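Local coordinates for ABM domain-containing protein (Deinococcus radiodurans, PDB 3E8O) that is of unknown function but is probably a monooxygenase related to those of antibiotic biosynthesis, at residues 21-27 against 67-73. Sequence-based numbering, arbitrary orientation.
Sequences ISHGTLS and HFLITEH
Ser22 and Glu72 face each other as a hydrogen-bonded pair near one end of two antiparallel central strands of a ferredoxin-like sheet. Their backbones exchange two bonds, Ser22 N to Glu72 O at 2.8 Å and nearly straight (171°), and Glu72 N back to Ser22 O; Gly24 with Ile70 and Leu26 with Phe68 repeat the exchange. Glu72 can be followed outward: its CB lies 3.8 Å from Ser22 CB, CG stays beside that same carbon, and CD comes 3.9 Å from Ser22 CB, with Ser22 OG scarcely farther. At the tip the carboxylate divides its partners. OE1 takes the indole NE1 of Trp74, while OE2 accepts from a water 2.8 Å away that also donates to Ile70 O and accepts from Ser22 OG. With OG anti to the backbone N (chi1 -167°), the Ser22 hydroxyl is carried to that water. On this face, Leu26 CD2 packs 3.8 Å from Phe68 CB and also meets Ile70 CG1; Leu26 and Phe68 both pack against Leu36 of helix 33-47. The other face turns to the second subunit, whose His73 stacks edge-to-face on His23; a second water joins His23 ND1 to Thr71 OG1. At the far end, Ser27 CB sits over the centre of the His67 ring, a CH-pi contact at 3.7 Å. An unidentified molecule, probably from the crystallisation liquor, lies near Glu72 OE2. Gripped at one oxygen by Trp74 and at the other by water, the buried carboxylate is restricted in rotation and tied to Ser22 and Ile70 O.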
ATOM      1  N   ILE A  21      -3.536   5.642  -9.518  1.00  9.17           N
ATOM      2  CA  ILE A  21      -2.982   4.887  -8.400  1.00 10.12           C
ATOM      3  C   ILE A  21      -1.869   4.017  -8.910  1.00 11.44           C
ATOM      4  O   ILE A  21      -2.044   3.310  -9.896  1.00 13.39           O
ATOM      5  CB  ILE A  21      -4.042   3.996  -7.793  1.00 11.37           C
ATOM      6  CG1 ILE A  21      -5.160   4.841  -7.150  1.00 14.91           C
ATOM      7  CG2 ILE A  21      -3.391   2.996  -6.822  1.00 14.11           C
ATOM      8  CD1 ILE A  21      -6.373   3.992  -6.690  1.00 19.47           C
ATOM      9  N   SER A  22      -0.720   4.093  -8.251  1.00  9.73           N
ATOM     10  CA  SER A  22       0.426   3.197  -8.557  1.00 10.44           C
ATOM     11  C   SER A  22       0.634   2.224  -7.409  1.00 11.10           C
ATOM     12  O   SER A  22       0.566   2.608  -6.227  1.00 11.24           O
ATOM     13  CB  SER A  22       1.705   4.023  -8.710  1.00 13.38           C
ATOM     14  OG  SER A  22       2.781   3.299  -9.288  1.00 18.09           O
ATOM     15  N   HIS A  23       0.917   0.969  -7.746  1.00 10.73           N
ATOM     16  CA  HIS A  23       1.239  -0.101  -6.777  1.00 10.21           C
ATOM     17  C   HIS A  23       2.544  -0.745  -7.185  1.00  9.54           C
ATOM     18  O   HIS A  23       2.695  -1.227  -8.313  1.00 10.89           O
ATOM     19  CB  HIS A  23       0.110  -1.138  -6.734  1.00 10.96           C
ATOM     20  CG  HIS A  23       0.392  -2.318  -5.866  1.00 13.92           C
ATOM     21  ND1 HIS A  23       0.538  -2.205  -4.503  1.00 17.68           N
ATOM     22  CD2 HIS A  23       0.663  -3.616  -6.174  1.00 15.88           C
ATOM     23  CE1 HIS A  23       0.809  -3.403  -3.999  1.00 19.14           C
ATOM     24  NE2 HIS A  23       0.884  -4.275  -4.997  1.00 18.54           N
ATOM     25  N   GLY A  24       3.514  -0.664  -6.281  1.00  9.26           N
ATOM     26  CA  GLY A  24       4.831  -1.228  -6.530  1.00 10.02           C
ATOM     27  C   GLY A  24       5.264  -2.135  -5.430  1.00  9.58           C
ATOM     28  O   GLY A  24       4.946  -1.933  -4.246  1.00 10.65           O
ATOM     29  N   THR A  25       5.986  -3.174  -5.834  1.00  8.96           N
ATOM     30  CA  THR A  25       6.562  -4.112  -4.889  1.00 10.32           C
ATOM     31  C   THR A  25       8.037  -4.348  -5.256  1.00  9.24           C
ATOM     32  O   THR A  25       8.451  -4.262  -6.414  1.00 10.02           O
ATOM     33  CB  THR A  25       5.811  -5.424  -4.865  1.00 10.72           C
ATOM     34  OG1 THR A  25       5.791  -6.021  -6.178  1.00 12.67           O
ATOM     35  CG2 THR A  25       4.353  -5.193  -4.366  1.00 14.64           C
ATOM     36  N   LEU A  26       8.811  -4.641  -4.222  1.00  9.47           N
ATOM     37  CA  LEU A  26      10.261  -4.886  -4.321  1.00  8.93           C
ATOM     38  C   LEU A  26      10.739  -5.533  -3.040  1.00 11.41           C
ATOM     39  O   LEU A  26      10.062  -5.419  -2.005  1.00 12.98           O
ATOM     40  CB  LEU A  26      11.071  -3.621  -4.583  1.00 10.29           C
ATOM     41  CG  LEU A  26      11.136  -2.521  -3.526  1.00 10.14           C
ATOM     42  CD1 LEU A  26      12.265  -1.531  -3.914  1.00 11.58           C
ATOM     43  CD2 LEU A  26       9.771  -1.814  -3.277  1.00  9.77           C
ATOM     44  N   SER A  27      11.880  -6.218  -3.096  1.00 11.39           N
ATOM     45  CA  SER A  27      12.415  -6.836  -1.882  1.00 11.22           C
ATOM     46  C   SER A  27      13.914  -6.771  -1.861  1.00 12.20           C
ATOM     47  O   SER A  27      14.555  -6.602  -2.886  1.00 13.42           O
ATOM     48  CB  SER A  27      11.950  -8.298  -1.754  1.00 13.31           C
ATOM     49  OG  SER A  27      12.604  -9.126  -2.694  1.00 14.17           O
ATOM     50  N   HIS A  67      10.203  -7.397   2.336  1.00 12.25           N
ATOM     51  CA  HIS A  67       9.345  -7.169   1.128  1.00 11.17           C
ATOM     52  C   HIS A  67       8.587  -5.878   1.369  1.00  9.71           C
ATOM     53  O   HIS A  67       7.961  -5.699   2.409  1.00 10.50           O
ATOM     54  CB  HIS A  67       8.430  -8.356   0.889  1.00 11.83           C
ATOM     55  CG  HIS A  67       9.173  -9.601   0.527  1.00 14.86           C
ATOM     56  ND1 HIS A  67       9.076 -10.173  -0.715  1.00 17.44           N
ATOM     57  CD2 HIS A  67      10.068 -10.341   1.223  1.00 17.86           C
ATOM     58  CE1 HIS A  67       9.848 -11.249  -0.758  1.00 19.22           C
ATOM     59  NE2 HIS A  67      10.448 -11.385   0.416  1.00 19.54           N
ATOM     60  N   PHE A  68       8.662  -5.002   0.375  1.00  8.97           N
ATOM     61  CA  PHE A  68       8.186  -3.623   0.493  1.00  9.51           C
ATOM     62  C   PHE A  68       7.182  -3.291  -0.584  1.00  9.39           C
ATOM     63  O   PHE A  68       7.105  -3.918  -1.645  1.00 10.39           O
ATOM     64  CB  PHE A  68       9.387  -2.657   0.413  1.00  9.67           C
ATOM     65  CG  PHE A  68      10.450  -2.927   1.461  1.00  9.82           C
ATOM     66  CD1 PHE A  68      10.304  -2.483   2.750  1.00 10.31           C
ATOM     67  CD2 PHE A  68      11.564  -3.716   1.167  1.00 12.44           C
ATOM     68  CE1 PHE A  68      11.214  -2.778   3.714  1.00 11.08           C
ATOM     69  CE2 PHE A  68      12.476  -4.014   2.141  1.00 12.31           C
ATOM     70  CZ  PHE A  68      12.301  -3.545   3.413  1.00 11.95           C
ATOM     71  N   LEU A  69       6.397  -2.277  -0.238  1.00  8.64           N
ATOM     72  CA  LEU A  69       5.348  -1.740  -1.084  0.50 10.17           C
ATOM     73  C   LEU A  69       5.547  -0.236  -1.258  1.00  9.10           C
ATOM     74  O   LEU A  69       5.909   0.467  -0.308  1.00 10.33           O
ATOM     75  CB  LEU A  69       3.965  -2.025  -0.442  0.50 10.23           C
ATOM     76  CG  LEU A  69       2.641  -1.661  -1.130  0.50 11.52           C
ATOM     77  CD1 LEU A  69       2.433  -2.429  -2.443  0.50 12.08           C
ATOM     78  CD2 LEU A  69       1.438  -1.917  -0.174  0.50 13.69           C
ATOM     79  N   ILE A  70       5.269   0.234  -2.461  1.00  9.25           N
ATOM     80  CA  ILE A  70       5.281   1.635  -2.808  1.00  9.76           C
ATOM     81  C   ILE A  70       3.869   1.952  -3.304  1.00  9.57           C
ATOM     82  O   ILE A  70       3.411   1.423  -4.329  1.00 10.94           O
ATOM     83  CB  ILE A  70       6.317   2.028  -3.873  1.00  9.46           C
ATOM     84  CG1 ILE A  70       7.735   1.527  -3.561  1.00 10.57           C
ATOM     85  CG2 ILE A  70       6.306   3.524  -4.067  1.00 10.70           C
ATOM     86  CD1 ILE A  70       8.761   1.825  -4.624  1.00 11.96           C
ATOM     87  N   THR A  71       3.177   2.824  -2.579  1.00  9.44           N
ATOM     88  CA  THR A  71       1.792   3.215  -2.840  1.00  8.81           C
ATOM     89  C   THR A  71       1.758   4.681  -3.216  1.00  8.50           C
ATOM     90  O   THR A  71       2.217   5.526  -2.463  1.00 10.15           O
ATOM     91  CB  THR A  71       0.942   2.953  -1.605  1.00 10.75           C
ATOM     92  OG1 THR A  71       1.073   1.583  -1.236  1.00 12.28           O
ATOM     93  CG2 THR A  71      -0.533   3.337  -1.799  1.00 12.97           C
ATOM     94  N   GLU A  72       1.238   4.972  -4.410  1.00  8.88           N
ATOM     95  CA  GLU A  72       1.236   6.364  -4.870  1.00  8.98           C
ATOM     96  C   GLU A  72      -0.099   6.751  -5.463  1.00  8.49           C
ATOM     97  O   GLU A  72      -0.711   5.968  -6.152  1.00  9.60           O
ATOM     98  CB  GLU A  72       2.311   6.603  -5.978  1.00  9.32           C
ATOM     99  CG  GLU A  72       3.627   5.900  -5.773  1.00 10.34           C
ATOM    100  CD  GLU A  72       4.614   5.982  -6.905  1.00  9.93           C
ATOM    101  OE1 GLU A  72       4.611   7.002  -7.636  1.00 11.03           O
ATOM    102  OE2 GLU A  72       5.448   5.036  -7.033  1.00 11.93           O
ATOM    103  N   HIS A  73      -0.496   7.993  -5.206  1.00  9.27           N
ATOM    104  CA  HIS A  73      -1.657   8.601  -5.861  1.00 10.00           C
ATOM    105  C   HIS A  73      -1.195   9.880  -6.527  1.00  9.47           C
ATOM    106  O   HIS A  73      -0.555  10.709  -5.904  1.00 11.22           O
ATOM    107  CB  HIS A  73      -2.791   8.947  -4.885  1.00 10.12           C
ATOM    108  CG  HIS A  73      -3.393   7.775  -4.206  1.00 11.18           C
ATOM    109  ND1 HIS A  73      -4.362   7.934  -3.241  1.00 12.51           N
ATOM    110  CD2 HIS A  73      -3.162   6.441  -4.312  1.00 10.52           C
ATOM    111  CE1 HIS A  73      -4.725   6.736  -2.810  1.00 12.51           C
ATOM    112  NE2 HIS A  73      -4.007   5.817  -3.432  1.00 12.65           N
TER
HETATM  113  O   HOH W   1       4.188   2.589  -7.025  1.00 13.89           O
HETATM  114  O   HOH W   2      -0.280  -0.082  -2.760  1.00 18.72           O